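Glutamine synthetase (Helicobacter pylori, PDB 5ZLI) belongs to the type I-beta glutamine synthetases, enzymes that pair a beta-Grasp domain with a catalytic domain and assemble here as twelve copies of one chain. Local coordinates at residues K35-N39 / Q246-Y250; F142-I148 / K261-F265; S163-W168 / A225-G229; P184-G188 / Y271-G275; A324-K330 / E462-W466. One frame throughout, in Å; residues are numbered along the deposited sequence.

Interaction 1: residues K35-N39 / Q246-Y250; sequences KGTWN and QKLKY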
# COMPACT_ATOMS: atom_id res chain seq x y z
N LYS B 35 32.37 -36.41 2.24
CA LYS B 35 31.69 -35.59 1.23
C LYS B 35 32.54 -34.43 0.71
O LYS B 35 32.28 -33.94 -0.40
CB LYS B 35 30.33 -35.10 1.77
CG LYS B 35 29.88 -33.61 1.55
CD LYS B 35 28.33 -33.59 1.46
CE LYS B 35 27.67 -32.22 1.37
NZ LYS B 35 27.50 -31.71 2.78
N GLY B 36 33.53 -33.98 1.47
CA GLY B 36 34.31 -32.82 1.06
C GLY B 36 34.06 -31.61 1.92
O GLY B 36 34.61 -30.53 1.64
N THR B 37 33.17 -31.71 2.88
CA THR B 37 32.92 -30.58 3.74
C THR B 37 34.09 -30.36 4.67
O THR B 37 34.55 -31.29 5.34
CB THR B 37 31.66 -30.79 4.54
OG1 THR B 37 30.56 -30.87 3.64
CG2 THR B 37 31.48 -29.63 5.53
N TRP B 38 34.55 -29.13 4.75
CA TRP B 38 35.57 -28.80 5.71
C TRP B 38 34.86 -28.52 7.04
O TRP B 38 33.91 -27.73 7.09
CB TRP B 38 36.38 -27.61 5.20
CG TRP B 38 37.80 -27.66 5.54
CD1 TRP B 38 38.50 -28.70 6.05
CD2 TRP B 38 38.73 -26.59 5.39
NE1 TRP B 38 39.82 -28.35 6.25
CE2 TRP B 38 39.98 -27.06 5.84
CE3 TRP B 38 38.62 -25.28 4.92
CZ2 TRP B 38 41.11 -26.27 5.83
CZ3 TRP B 38 39.74 -24.51 4.92
CH2 TRP B 38 40.97 -25.00 5.37
N ASN B 39 35.33 -29.17 8.10
CA ASN B 39 34.73 -29.04 9.42
C ASN B 39 35.77 -28.48 10.38
O ASN B 39 36.97 -28.53 10.11
CB ASN B 39 34.19 -30.37 9.93
CG ASN B 39 33.05 -30.90 9.09
OD1 ASN B 39 31.90 -30.71 9.44
ND2 ASN B 39 33.37 -31.56 7.98
N GLN B 246 40.89 -27.01 -0.35
CA GLN B 246 40.04 -26.69 0.81
C GLN B 246 40.18 -25.22 1.23
O GLN B 246 39.18 -24.54 1.47
CB GLN B 246 40.34 -27.60 2.01
CG GLN B 246 39.97 -29.08 1.86
CD GLN B 246 38.51 -29.34 1.43
OE1 GLN B 246 38.17 -29.17 0.26
NE2 GLN B 246 37.64 -29.68 2.39
N LYS B 247 41.42 -24.72 1.35
CA LYS B 247 41.64 -23.32 1.71
C LYS B 247 40.99 -22.38 0.69
O LYS B 247 40.25 -21.46 1.06
CB LYS B 247 43.13 -23.01 1.83
CG LYS B 247 43.90 -23.65 2.96
CD LYS B 247 45.24 -22.87 3.11
CE LYS B 247 46.29 -23.60 3.94
NZ LYS B 247 47.53 -22.83 4.12
N LEU B 248 41.34 -22.54 -0.60
CA LEU B 248 40.76 -21.76 -1.69
C LEU B 248 39.23 -21.71 -1.65
O LEU B 248 38.64 -20.62 -1.77
CB LEU B 248 41.26 -22.32 -3.03
CG LEU B 248 40.89 -21.87 -4.46
CD1 LEU B 248 39.53 -22.35 -4.97
CD2 LEU B 248 40.92 -20.40 -4.56
N LYS B 249 38.56 -22.87 -1.54
CA LYS B 249 37.09 -22.87 -1.46
C LYS B 249 36.59 -22.00 -0.30
O LYS B 249 35.73 -21.14 -0.48
CB LYS B 249 36.55 -24.31 -1.35
CG LYS B 249 36.56 -25.14 -2.66
CD LYS B 249 36.05 -26.56 -2.41
CE LYS B 249 36.23 -27.49 -3.64
NZ LYS B 249 35.91 -28.97 -3.40
N TYR B 250 37.18 -22.18 0.87
CA TYR B 250 36.86 -21.36 2.03
C TYR B 250 37.10 -19.87 1.77
O TYR B 250 36.32 -19.03 2.19
CB TYR B 250 37.71 -21.86 3.20
CG TYR B 250 37.67 -21.06 4.46
CD1 TYR B 250 36.48 -20.88 5.16
CD2 TYR B 250 38.84 -20.52 5.00
CE1 TYR B 250 36.45 -20.16 6.35
CE2 TYR B 250 38.82 -19.79 6.21
CZ TYR B 250 37.62 -19.61 6.87
OH TYR B 250 37.58 -18.91 8.04
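Trp38, at the first residue of strand 38-44, faces Gln246 on helix 238-258, and their CA atoms, 7.0 Å apart, mark the closest approach of the two backbones. Before Trp38 the chain is a loop through Gly36, so a strand entrance rather than a full strand is laid against one side of the helix. From that helix Gln246, Lys247 and Tyr250 meet the indole over one face and at its edge. Gln246 takes the face: its CB stands over the six-membered ring of Trp38, 3.9 Å from the centroid and close to the ring normal, in a CH-pi contact. A bend at chi2 (-53°) then leads the rest of the side chain past the indole, until NE2 reaches Gly36. There Gln246 NE2 donates a hydrogen bond of 3.2 Å to Gly36 O; the bond is nearly straight at the hydrogen (169°), and the acceptor lies in the amide plane, although the donor sits above the carbonyl plane. At the indole edge Trp38 CZ3 comes within 3.8 Å of Tyr250 CB. The edge of the six-membered ring is also turned toward the face of the Tyr250 ring, an offset edge-to-face pair with planes at 80°. Lys247 adds its aliphatic CG, 4.0 Å from Trp38 CH2, while its NZ is bonded to Val213 O and Arg83 O. Arg30 makes cation-pi contacts with both rings, and Tyr250 OH bonds to Asp87. Chemically, the beta-Grasp and catalytic parts of the chain meet at this point mainly through aromatic and aliphatic surfaces, with one hydrogen bond from the side-chain amide of Gln246 to Gly36 O.

Interaction 2: residues F142-I148 / K261-F265; sequences FFIFDSI and KTATF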
# COMPACT_ATOMS: atom_id res chain seq x y z
N PHE B 142 34.41 -21.14 -10.28
CA PHE B 142 33.37 -20.89 -9.30
C PHE B 142 32.46 -19.78 -9.78
O PHE B 142 32.62 -19.24 -10.87
CB PHE B 142 33.94 -20.52 -7.95
CG PHE B 142 34.78 -19.28 -7.99
CD1 PHE B 142 34.20 -18.03 -7.96
CD2 PHE B 142 36.16 -19.38 -8.02
CE1 PHE B 142 34.98 -16.90 -7.99
CE2 PHE B 142 36.92 -18.27 -8.03
CZ PHE B 142 36.34 -17.01 -8.02
N PHE B 143 31.48 -19.46 -8.96
CA PHE B 143 30.47 -18.47 -9.26
C PHE B 143 30.27 -17.61 -8.03
O PHE B 143 30.28 -18.10 -6.90
CB PHE B 143 29.12 -19.08 -9.63
CG PHE B 143 29.03 -19.58 -11.03
CD1 PHE B 143 28.61 -18.74 -12.06
CD2 PHE B 143 29.36 -20.90 -11.33
CE1 PHE B 143 28.53 -19.19 -13.36
CE2 PHE B 143 29.27 -21.37 -12.63
CZ PHE B 143 28.86 -20.52 -13.66
N ILE B 144 30.03 -16.34 -8.25
CA ILE B 144 29.69 -15.46 -7.16
C ILE B 144 28.33 -14.90 -7.48
O ILE B 144 28.17 -14.17 -8.45
CB ILE B 144 30.72 -14.36 -6.97
CG1 ILE B 144 32.03 -15.01 -6.52
CG2 ILE B 144 30.12 -13.27 -6.05
CD1 ILE B 144 33.04 -14.06 -5.92
N PHE B 145 27.35 -15.32 -6.72
CA PHE B 145 25.99 -14.88 -6.92
C PHE B 145 25.59 -13.81 -5.89
O PHE B 145 26.30 -13.55 -4.91
CB PHE B 145 25.06 -16.10 -6.88
CG PHE B 145 25.26 -17.07 -8.05
CD1 PHE B 145 25.19 -16.60 -9.38
CD2 PHE B 145 25.47 -18.43 -7.82
CE1 PHE B 145 25.34 -17.47 -10.45
CE2 PHE B 145 25.62 -19.31 -8.89
CZ PHE B 145 25.56 -18.83 -10.20
N ASP B 146 24.48 -13.13 -6.17
CA ASP B 146 23.89 -12.21 -5.19
C ASP B 146 22.95 -12.93 -4.25
O ASP B 146 22.88 -12.60 -3.06
CB ASP B 146 23.14 -11.06 -5.88
CG ASP B 146 24.04 -10.22 -6.74
OD1 ASP B 146 25.22 -10.07 -6.35
OD2 ASP B 146 23.57 -9.68 -7.77
N SER B 147 22.22 -13.90 -4.78
CA SER B 147 21.15 -14.55 -4.06
C SER B 147 20.99 -15.98 -4.54
O SER B 147 21.20 -16.30 -5.71
CB SER B 147 19.83 -13.79 -4.28
OG SER B 147 18.71 -14.50 -3.75
N ILE B 148 20.59 -16.83 -3.62
CA ILE B 148 20.19 -18.19 -3.93
C ILE B 148 18.96 -18.47 -3.09
O ILE B 148 18.91 -18.06 -1.93
CB ILE B 148 21.35 -19.17 -3.70
CG1 ILE B 148 20.84 -20.61 -3.65
CG2 ILE B 148 22.19 -18.74 -2.53
CD1 ILE B 148 20.17 -21.05 -4.96
N LYS B 261 27.73 -11.28 -0.65
CA LYS B 261 27.31 -12.20 -1.72
C LYS B 261 27.39 -13.67 -1.29
O LYS B 261 27.51 -14.00 -0.11
CB LYS B 261 28.19 -11.96 -2.96
CG LYS B 261 28.52 -10.48 -3.23
CD LYS B 261 28.40 -10.14 -4.67
CE LYS B 261 28.35 -8.65 -4.88
NZ LYS B 261 27.69 -8.46 -6.20
N THR B 262 27.30 -14.57 -2.25
CA THR B 262 27.27 -15.98 -1.91
C THR B 262 27.92 -16.73 -3.06
O THR B 262 27.54 -16.51 -4.22
CB THR B 262 25.85 -16.48 -1.66
OG1 THR B 262 25.82 -17.92 -1.70
CG2 THR B 262 24.86 -15.87 -2.65
N ALA B 263 28.90 -17.55 -2.75
CA ALA B 263 29.70 -18.25 -3.75
C ALA B 263 29.24 -19.69 -3.87
O ALA B 263 28.46 -20.18 -3.06
CB ALA B 263 31.17 -18.19 -3.36
N THR B 264 29.71 -20.37 -4.91
CA THR B 264 29.54 -21.82 -5.06
C THR B 264 30.58 -22.35 -6.01
O THR B 264 30.96 -21.67 -6.98
CB THR B 264 28.14 -22.25 -5.59
OG1 THR B 264 28.18 -23.63 -6.02
CG2 THR B 264 27.73 -21.42 -6.75
N PHE B 265 31.08 -23.56 -5.72
CA PHE B 265 31.86 -24.27 -6.72
C PHE B 265 31.09 -25.40 -7.39
O PHE B 265 31.71 -26.22 -8.09
CB PHE B 265 33.14 -24.80 -6.11
CG PHE B 265 34.11 -23.74 -5.67
CD1 PHE B 265 33.88 -23.01 -4.52
CD2 PHE B 265 35.30 -23.56 -6.33
CE1 PHE B 265 34.80 -22.11 -4.09
CE2 PHE B 265 36.21 -22.66 -5.89
CZ PHE B 265 35.97 -21.93 -4.79
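Phe143 and Phe145 pair with Thr264 and Thr262 through four backbone hydrogen bonds, the first kind of interaction in this contact. Phe143 N and O engage Thr264 O and N, and Phe145 N and O do the same with Thr262; the shortest, Phe145 N to Thr262 O, measures 2.8 Å. Ile144 and Ala263 form the non-hydrogen-bonded pair between them, and Ala263 CA leans 3.2 Å from Phe143 O in a CA-H...O contact. The two short strand axes run antiparallel at 160°. This ladder places strand 262-264 along strand 133-145 in the large mixed sheet of the catalytic domain; the other edge of strand 133-145 is bonded, at Phe142 and Ile144, to Gly229 and Ala227. Just beyond, Asp146 and Ser147 both face Asp162 in a classic beta bulge at the passage into strand 147-153. Charge comes next: Lys261 NZ reaches Asp146 OD1 at 3.0 Å in a salt bridge, the two side chains lying side by side, and on the way Lys261 CD passes 3.8 Å from Ile144 CG2. Apolar contacts complete the account. Phe142 CB rests over the centre of the Phe265 ring, 3.8 Å from the centroid, while the Phe142 ring stands beside that of Phe265 and oblique to it. On the face that carries Phe143 and Phe145, Thr264 CG2 touches Phe145 CE2 at 3.7 Å. Ile148 CG2 meets Thr262 CG2 at 3.9 Å. The hydroxyl of Thr262 is hydrogen-bonded to Tyr479 of a third subunit and Phe180 of a second.

Interaction 3: residues S163-W168 / A225-G229; sequences SEEGEW and AQAQG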
# COMPACT_ATOMS: atom_id res chain seq x y z
N SER B 163 21.99 -12.76 -9.98
CA SER B 163 23.23 -12.03 -10.17
C SER B 163 22.90 -10.75 -10.92
O SER B 163 21.97 -10.71 -11.72
CB SER B 163 24.26 -12.81 -10.99
OG SER B 163 25.52 -12.18 -10.89
N GLU B 164 23.68 -9.70 -10.63
CA GLU B 164 23.43 -8.46 -11.34
C GLU B 164 23.80 -8.57 -12.81
O GLU B 164 23.22 -7.86 -13.64
CB GLU B 164 24.21 -7.34 -10.70
CG GLU B 164 23.72 -5.99 -11.15
CD GLU B 164 24.18 -4.92 -10.23
OE1 GLU B 164 25.27 -5.10 -9.63
OE2 GLU B 164 23.44 -3.91 -10.09
N GLU B 165 24.71 -9.48 -13.15
CA GLU B 165 25.18 -9.68 -14.51
C GLU B 165 24.25 -10.55 -15.35
O GLU B 165 24.50 -10.70 -16.54
CB GLU B 165 26.55 -10.34 -14.47
CG GLU B 165 27.56 -9.67 -13.53
CD GLU B 165 28.99 -10.14 -13.79
OE1 GLU B 165 29.18 -10.99 -14.69
OE2 GLU B 165 29.94 -9.67 -13.10
N GLY B 166 23.25 -11.18 -14.74
CA GLY B 166 22.49 -12.19 -15.45
C GLY B 166 21.56 -11.60 -16.50
O GLY B 166 20.88 -10.61 -16.26
N GLU B 167 21.52 -12.25 -17.67
CA GLU B 167 20.58 -11.87 -18.72
C GLU B 167 19.16 -11.72 -18.19
O GLU B 167 18.37 -10.92 -18.71
CB GLU B 167 20.59 -12.92 -19.83
CG GLU B 167 21.74 -12.86 -20.82
CD GLU B 167 21.53 -13.83 -22.02
OE1 GLU B 167 20.69 -14.76 -21.88
OE2 GLU B 167 22.20 -13.67 -23.09
N TRP B 168 18.80 -12.50 -17.17
CA TRP B 168 17.50 -12.32 -16.54
C TRP B 168 17.35 -10.98 -15.84
O TRP B 168 16.24 -10.63 -15.44
CB TRP B 168 17.26 -13.44 -15.54
CG TRP B 168 18.28 -13.51 -14.46
CD1 TRP B 168 18.26 -12.83 -13.29
CD2 TRP B 168 19.47 -14.31 -14.45
NE1 TRP B 168 19.36 -13.14 -12.54
CE2 TRP B 168 20.13 -14.05 -13.23
CE3 TRP B 168 20.03 -15.22 -15.34
CZ2 TRP B 168 21.32 -14.67 -12.88
CZ3 TRP B 168 21.22 -15.83 -14.99
CH2 TRP B 168 21.85 -15.55 -13.77
N ALA B 225 30.94 -18.43 -18.19
CA ALA B 225 29.57 -18.22 -17.73
C ALA B 225 29.44 -16.88 -17.00
O ALA B 225 30.43 -16.22 -16.67
CB ALA B 225 29.13 -19.35 -16.81
N GLN B 226 28.20 -16.49 -16.73
CA GLN B 226 27.90 -15.09 -16.43
C GLN B 226 28.50 -14.61 -15.11
O GLN B 226 28.99 -13.48 -15.03
CB GLN B 226 26.39 -14.88 -16.48
CG GLN B 226 25.83 -15.31 -17.80
CD GLN B 226 24.37 -15.06 -17.91
OE1 GLN B 226 23.92 -13.93 -17.86
NE2 GLN B 226 23.61 -16.13 -18.05
N ALA B 227 28.44 -15.40 -14.03
CA ALA B 227 29.00 -14.91 -12.77
C ALA B 227 30.24 -15.70 -12.36
O ALA B 227 30.58 -15.81 -11.18
CB ALA B 227 27.98 -14.94 -11.64
N GLN B 228 30.93 -16.24 -13.34
CA GLN B 228 31.92 -17.27 -13.13
C GLN B 228 33.31 -16.64 -13.04
O GLN B 228 33.57 -15.56 -13.60
CB GLN B 228 31.86 -18.30 -14.25
CG GLN B 228 32.20 -19.68 -13.79
CD GLN B 228 32.24 -20.67 -14.91
OE1 GLN B 228 32.23 -20.31 -16.08
NE2 GLN B 228 32.33 -21.94 -14.56
N GLY B 229 34.21 -17.35 -12.36
CA GLY B 229 35.55 -16.85 -12.11
C GLY B 229 36.47 -18.02 -11.86
O GLY B 229 36.04 -19.17 -11.77
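Gln226 reaches from one beta turn to Glu167 and Trp168 near another, and its side chain gives a plain example of an amide bridging two loops. Both loops are built on type I turns, Ser163 to Gly166 and Ala225 to Gln228, and the CA atoms of Gly166 and Gln226 are 6.2 Å apart. The Gln226 CB already points toward the segment 163-168, and the chain runs out extended from there (chi2 -177°). CG passes Asp273 OD2 on its way. Gln226 CD, 4.0 Å from Glu167 N, carries the amide to the end of the far turn, where its two ends divide the work. Gln226 OE1 accepts a hydrogen bond from Glu167 N, 2.9 Å long with an N-H...O angle of 155° and with the donor in the carbonyl plane; the same oxygen lies 3.3 Å from Gly166 CA. Gln226 NE2 turns toward the indole instead and stands 3.9 Å from Trp168 CZ3, obliquely to the ring, whose plane makes 58° with the amide. Trp168 is folded back over its own chain, so that Gly166 CA covers the centre of one of its faces. Elsewhere, Ser163 OG touches Ala227 CB at 3.8 Å. Second partners hold the flanks: Glu167 OE2 meets Arg170 in a salt bridge and also accepts from Lys186 N, Glu165 OE2 bonds to Thr198, and Gln226 O accepts from His222. The chemistry implies that the loop after strand 156-162 is tied to the entry of strand 228-237 chiefly through one side-chain carbonyl, which accepts the backbone N-H of Glu167.

Interaction 4: residues P184-G188 / Y271-G275; sequences PGKQG and YGDNG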
# COMPACT_ATOMS: atom_id res chain seq x y z
N PRO B 184 27.50 -9.34 -19.79
CA PRO B 184 27.96 -10.39 -20.69
C PRO B 184 26.79 -11.28 -21.06
O PRO B 184 25.92 -11.58 -20.23
CB PRO B 184 28.98 -11.15 -19.85
CG PRO B 184 28.43 -11.02 -18.46
CD PRO B 184 27.79 -9.67 -18.38
N GLY B 185 26.76 -11.71 -22.31
CA GLY B 185 25.75 -12.66 -22.69
C GLY B 185 25.90 -13.96 -21.92
O GLY B 185 26.95 -14.26 -21.35
N LYS B 186 24.82 -14.72 -21.87
CA LYS B 186 24.98 -16.14 -21.65
C LYS B 186 26.18 -16.61 -22.46
O LYS B 186 26.26 -16.36 -23.68
CB LYS B 186 23.71 -16.90 -22.08
CG LYS B 186 23.50 -18.22 -21.32
CD LYS B 186 22.13 -18.84 -21.54
CE LYS B 186 21.04 -18.13 -20.74
NZ LYS B 186 19.68 -18.67 -21.05
N GLN B 187 27.17 -17.18 -21.78
CA GLN B 187 28.40 -17.67 -22.39
C GLN B 187 29.36 -16.54 -22.82
O GLN B 187 30.28 -16.78 -23.60
CB GLN B 187 28.08 -18.57 -23.60
CG GLN B 187 27.69 -20.00 -23.22
CD GLN B 187 27.85 -21.01 -24.35
OE1 GLN B 187 28.93 -21.59 -24.52
NE2 GLN B 187 26.77 -21.23 -25.12
N GLY B 188 29.23 -15.33 -22.26
CA GLY B 188 30.05 -14.23 -22.73
C GLY B 188 31.07 -13.65 -21.76
O GLY B 188 31.67 -12.63 -22.08
N TYR B 271 21.36 -23.49 -16.19
CA TYR B 271 21.09 -24.21 -17.42
C TYR B 271 21.48 -23.32 -18.60
O TYR B 271 21.29 -22.10 -18.58
CB TYR B 271 19.63 -24.62 -17.50
CG TYR B 271 19.35 -25.47 -18.70
CD1 TYR B 271 19.91 -26.73 -18.83
CD2 TYR B 271 18.54 -25.01 -19.74
CE1 TYR B 271 19.67 -27.53 -19.95
CE2 TYR B 271 18.29 -25.80 -20.86
CZ TYR B 271 18.86 -27.06 -20.96
OH TYR B 271 18.62 -27.85 -22.07
N GLY B 272 22.08 -23.93 -19.60
CA GLY B 272 22.39 -23.18 -20.80
C GLY B 272 23.60 -22.28 -20.72
O GLY B 272 23.82 -21.49 -21.65
N ASP B 273 24.40 -22.40 -19.67
CA ASP B 273 25.67 -21.69 -19.62
C ASP B 273 26.72 -22.65 -19.10
O ASP B 273 26.41 -23.77 -18.67
CB ASP B 273 25.61 -20.43 -18.77
CG ASP B 273 26.59 -19.35 -19.27
OD1 ASP B 273 27.41 -19.65 -20.18
OD2 ASP B 273 26.49 -18.20 -18.79
N ASN B 274 27.98 -22.24 -19.21
CA ASN B 274 29.09 -23.13 -18.91
C ASN B 274 29.03 -23.62 -17.48
O ASN B 274 28.64 -22.88 -16.57
CB ASN B 274 30.44 -22.43 -19.13
CG ASN B 274 31.04 -22.76 -20.46
OD1 ASN B 274 30.35 -23.07 -21.43
ND2 ASN B 274 32.35 -22.74 -20.49
N GLY B 275 29.41 -24.88 -17.28
CA GLY B 275 29.56 -25.39 -15.94
C GLY B 275 30.91 -25.01 -15.36
O GLY B 275 31.77 -24.44 -16.04
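The carboxylate of Asp273 and the amide of Gln187 slide past each other in opposite directions, with their planes 65° apart. Gln187 CG lies 3.1 Å from Asp273 OD1, and the same oxygen is approached from above its carboxylate plane by Asn274 N, which donates a hydrogen bond of 2.8 Å. Farther out, the amides of Gln187 and Asn274 are inclined by 31°, and Gln187 OE1 is 3.7 Å from Asn274 OD1. A weak hydrogen bond of 3.2 Å runs from Gln187 N to Asp273 OD2; OD2 also takes a weak bond from Gln226 N. Lys186 contributes its hydrocarbon part: CG, anti to the backbone N (chi1 -153°), sets the chain running past the carboxylate, and Lys186 CD reaches 3.1 Å from Gly272 O. Lys186 also packs on Ser154 of a third subunit. The carboxylate thus bonds to its own loop and, weakly, to the neighbouring one. The donating element is a type II beta turn from Gly185 to Gly188, with Gly188 N bonded to Gly185 O at 2.7 Å and Lys186 and Gln187 in its central positions, so the arrangement is that of a turn docked by a backbone N-H onto an aspartate.

Interaction 5: residues A324-K330 / E462-W466; sequences ASTNSYK and EVFPW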
# COMPACT_ATOMS: atom_id res chain seq x y z
N ALA B 324 31.27 -36.40 -8.25
CA ALA B 324 30.70 -37.15 -7.14
C ALA B 324 29.31 -36.66 -6.74
O ALA B 324 28.80 -37.05 -5.68
CB ALA B 324 31.66 -37.11 -5.95
N SER B 325 28.70 -35.80 -7.55
CA SER B 325 27.32 -35.38 -7.35
C SER B 325 26.57 -35.59 -8.65
O SER B 325 27.15 -35.60 -9.73
CB SER B 325 27.20 -33.92 -6.96
OG SER B 325 27.70 -33.12 -8.00
N THR B 326 25.27 -35.74 -8.53
CA THR B 326 24.48 -35.76 -9.74
C THR B 326 24.57 -34.44 -10.50
O THR B 326 24.39 -34.39 -11.72
CB THR B 326 23.08 -36.13 -9.37
OG1 THR B 326 22.74 -35.35 -8.21
CG2 THR B 326 23.06 -37.60 -9.04
N ASN B 327 24.83 -33.36 -9.79
CA ASN B 327 24.96 -32.09 -10.48
C ASN B 327 26.18 -32.11 -11.40
O ASN B 327 26.22 -31.37 -12.40
CB ASN B 327 25.08 -30.97 -9.48
CG ASN B 327 24.88 -29.67 -10.11
OD1 ASN B 327 25.77 -28.82 -10.18
ND2 ASN B 327 23.67 -29.47 -10.61
N SER B 328 27.17 -32.92 -11.09
CA SER B 328 28.30 -33.06 -12.00
C SER B 328 27.85 -33.43 -13.40
O SER B 328 28.38 -32.91 -14.39
CB SER B 328 29.26 -34.11 -11.48
OG SER B 328 29.73 -33.68 -10.22
N TYR B 329 26.82 -34.24 -13.50
CA TYR B 329 26.43 -34.79 -14.78
C TYR B 329 25.53 -33.87 -15.58
O TYR B 329 25.34 -34.12 -16.77
CB TYR B 329 25.77 -36.14 -14.54
CG TYR B 329 26.75 -37.07 -13.93
CD1 TYR B 329 27.53 -37.91 -14.72
CD2 TYR B 329 26.97 -37.06 -12.56
CE1 TYR B 329 28.48 -38.75 -14.15
CE2 TYR B 329 27.91 -37.91 -11.98
CZ TYR B 329 28.65 -38.75 -12.78
OH TYR B 329 29.57 -39.58 -12.19
N LYS B 330 24.98 -32.82 -14.98
CA LYS B 330 24.38 -31.75 -15.77
C LYS B 330 25.42 -30.92 -16.51
O LYS B 330 25.07 -30.23 -17.46
CB LYS B 330 23.54 -30.85 -14.86
CG LYS B 330 22.70 -31.67 -13.89
CD LYS B 330 21.35 -32.04 -14.52
CE LYS B 330 20.78 -33.26 -13.84
NZ LYS B 330 20.77 -33.19 -12.38
N GLU B 462 22.78 -38.32 -2.69
CA GLU B 462 22.61 -37.70 -4.00
C GLU B 462 21.68 -38.44 -4.95
O GLU B 462 20.89 -37.80 -5.64
CB GLU B 462 23.97 -37.49 -4.69
CG GLU B 462 24.72 -36.23 -4.25
CD GLU B 462 25.88 -36.49 -3.31
OE1 GLU B 462 26.53 -35.50 -2.90
OE2 GLU B 462 26.15 -37.66 -2.97
N VAL B 463 21.80 -39.75 -5.08
CA VAL B 463 21.07 -40.46 -6.13
C VAL B 463 19.61 -40.66 -5.74
O VAL B 463 18.70 -40.15 -6.41
CB VAL B 463 21.76 -41.79 -6.46
CG1 VAL B 463 20.98 -42.48 -7.54
CG2 VAL B 463 23.20 -41.55 -6.93
N PHE B 464 19.38 -41.38 -4.65
CA PHE B 464 18.01 -41.64 -4.19
C PHE B 464 17.18 -40.37 -4.02
O PHE B 464 15.96 -40.44 -4.25
CB PHE B 464 18.02 -42.44 -2.88
CG PHE B 464 18.62 -43.83 -2.99
CD1 PHE B 464 18.20 -44.71 -3.98
CD2 PHE B 464 19.55 -44.27 -2.07
CE1 PHE B 464 18.73 -46.00 -4.07
CE2 PHE B 464 20.09 -45.54 -2.16
CZ PHE B 464 19.68 -46.40 -3.16
N PRO B 465 17.72 -39.25 -3.55
CA PRO B 465 16.93 -38.00 -3.56
C PRO B 465 16.69 -37.39 -4.94
O PRO B 465 15.64 -36.79 -5.17
CB PRO B 465 17.73 -37.08 -2.64
CG PRO B 465 18.46 -38.01 -1.73
CD PRO B 465 18.87 -39.14 -2.63
N TRP B 466 17.67 -37.42 -5.83
CA TRP B 466 17.46 -36.89 -7.18
C TRP B 466 16.56 -37.79 -8.03
O TRP B 466 15.86 -37.30 -8.92
CB TRP B 466 18.80 -36.68 -7.87
CG TRP B 466 18.72 -36.18 -9.28
CD1 TRP B 466 18.22 -34.98 -9.72
CD2 TRP B 466 19.15 -36.89 -10.44
NE1 TRP B 466 18.33 -34.89 -11.09
CE2 TRP B 466 18.90 -36.06 -11.55
CE3 TRP B 466 19.73 -38.14 -10.64
CZ2 TRP B 466 19.21 -36.45 -12.85
CZ3 TRP B 466 20.03 -38.52 -11.92
CH2 TRP B 466 19.78 -37.67 -13.01
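Thr326 and Lys330 of the short, weakly bonded helix 326-331 pack against Trp466 at the last turn of helix 448-466, a helix-helix contact inside the catalytic domain. The segment axes come no closer than 11.3 Å and make an angle of 71°; the segments meet mainly through side chains, with Glu462 reaching the backbone of Ala324 and Ser325. Thr326 CB lies over one face of the indole, toward its rim, and Thr326 CG2, obliquely placed, is 3.7 Å from Trp466 CE3. Trp466 has CG anti to the backbone N (chi1 178°), which swings the ring out toward the other helix. Lys330 comes alongside in the opposite direction; bent at chi2 and chi4, it brings Lys330 CE 3.7 Å from Trp466 CZ2. Lys330 NZ is 3.2 Å from Trp466 NE1, but both are donors, and the charge is met instead by Glu474 of a third subunit. One turn earlier, Glu462 CG sits 4.1 Å from Ser325 CA, with Glu462 CD 3.8 Å from Ala324 O, while Lys458 binds Ala324 O weakly and forms a long, weak ion pair with Glu462. Helix 448-466 is kinked at Pro465, whose N has no bond to the turn before. Around this pair, Leu426 of helix 426-434 touches Thr326, Tyr329 and Val463, and across the subunit boundary Trp466 stacks on Trp466 of the third subunit, placing the contact between a neighbouring helix and the oligomer interface.

Overall arrangement
Four of the five contacts belong wholly to the catalytic domain, while interaction 1 joins it to the beta-Grasp domain. Interactions 2, 3 and 4 form a chain of touching contacts. The centres of interactions 2 and 3 are 10 Å apart, and those of interactions 3 and 4 are 8 Å apart. Strands 133-145 and 228-237, neighbours in one sheet, link 2 to 3; helix 238-258 leads on to strand 262-264, and Leu248 and Lys249 of interaction 1 pack on Phe265 of interaction 2. The segments of 1, 2 and 4 interleave along the sequence, whereas interaction 5 follows all of them, its centre about 20 Å from that of interaction 2. All five touch a third subunit, so each lies close to a subunit boundary.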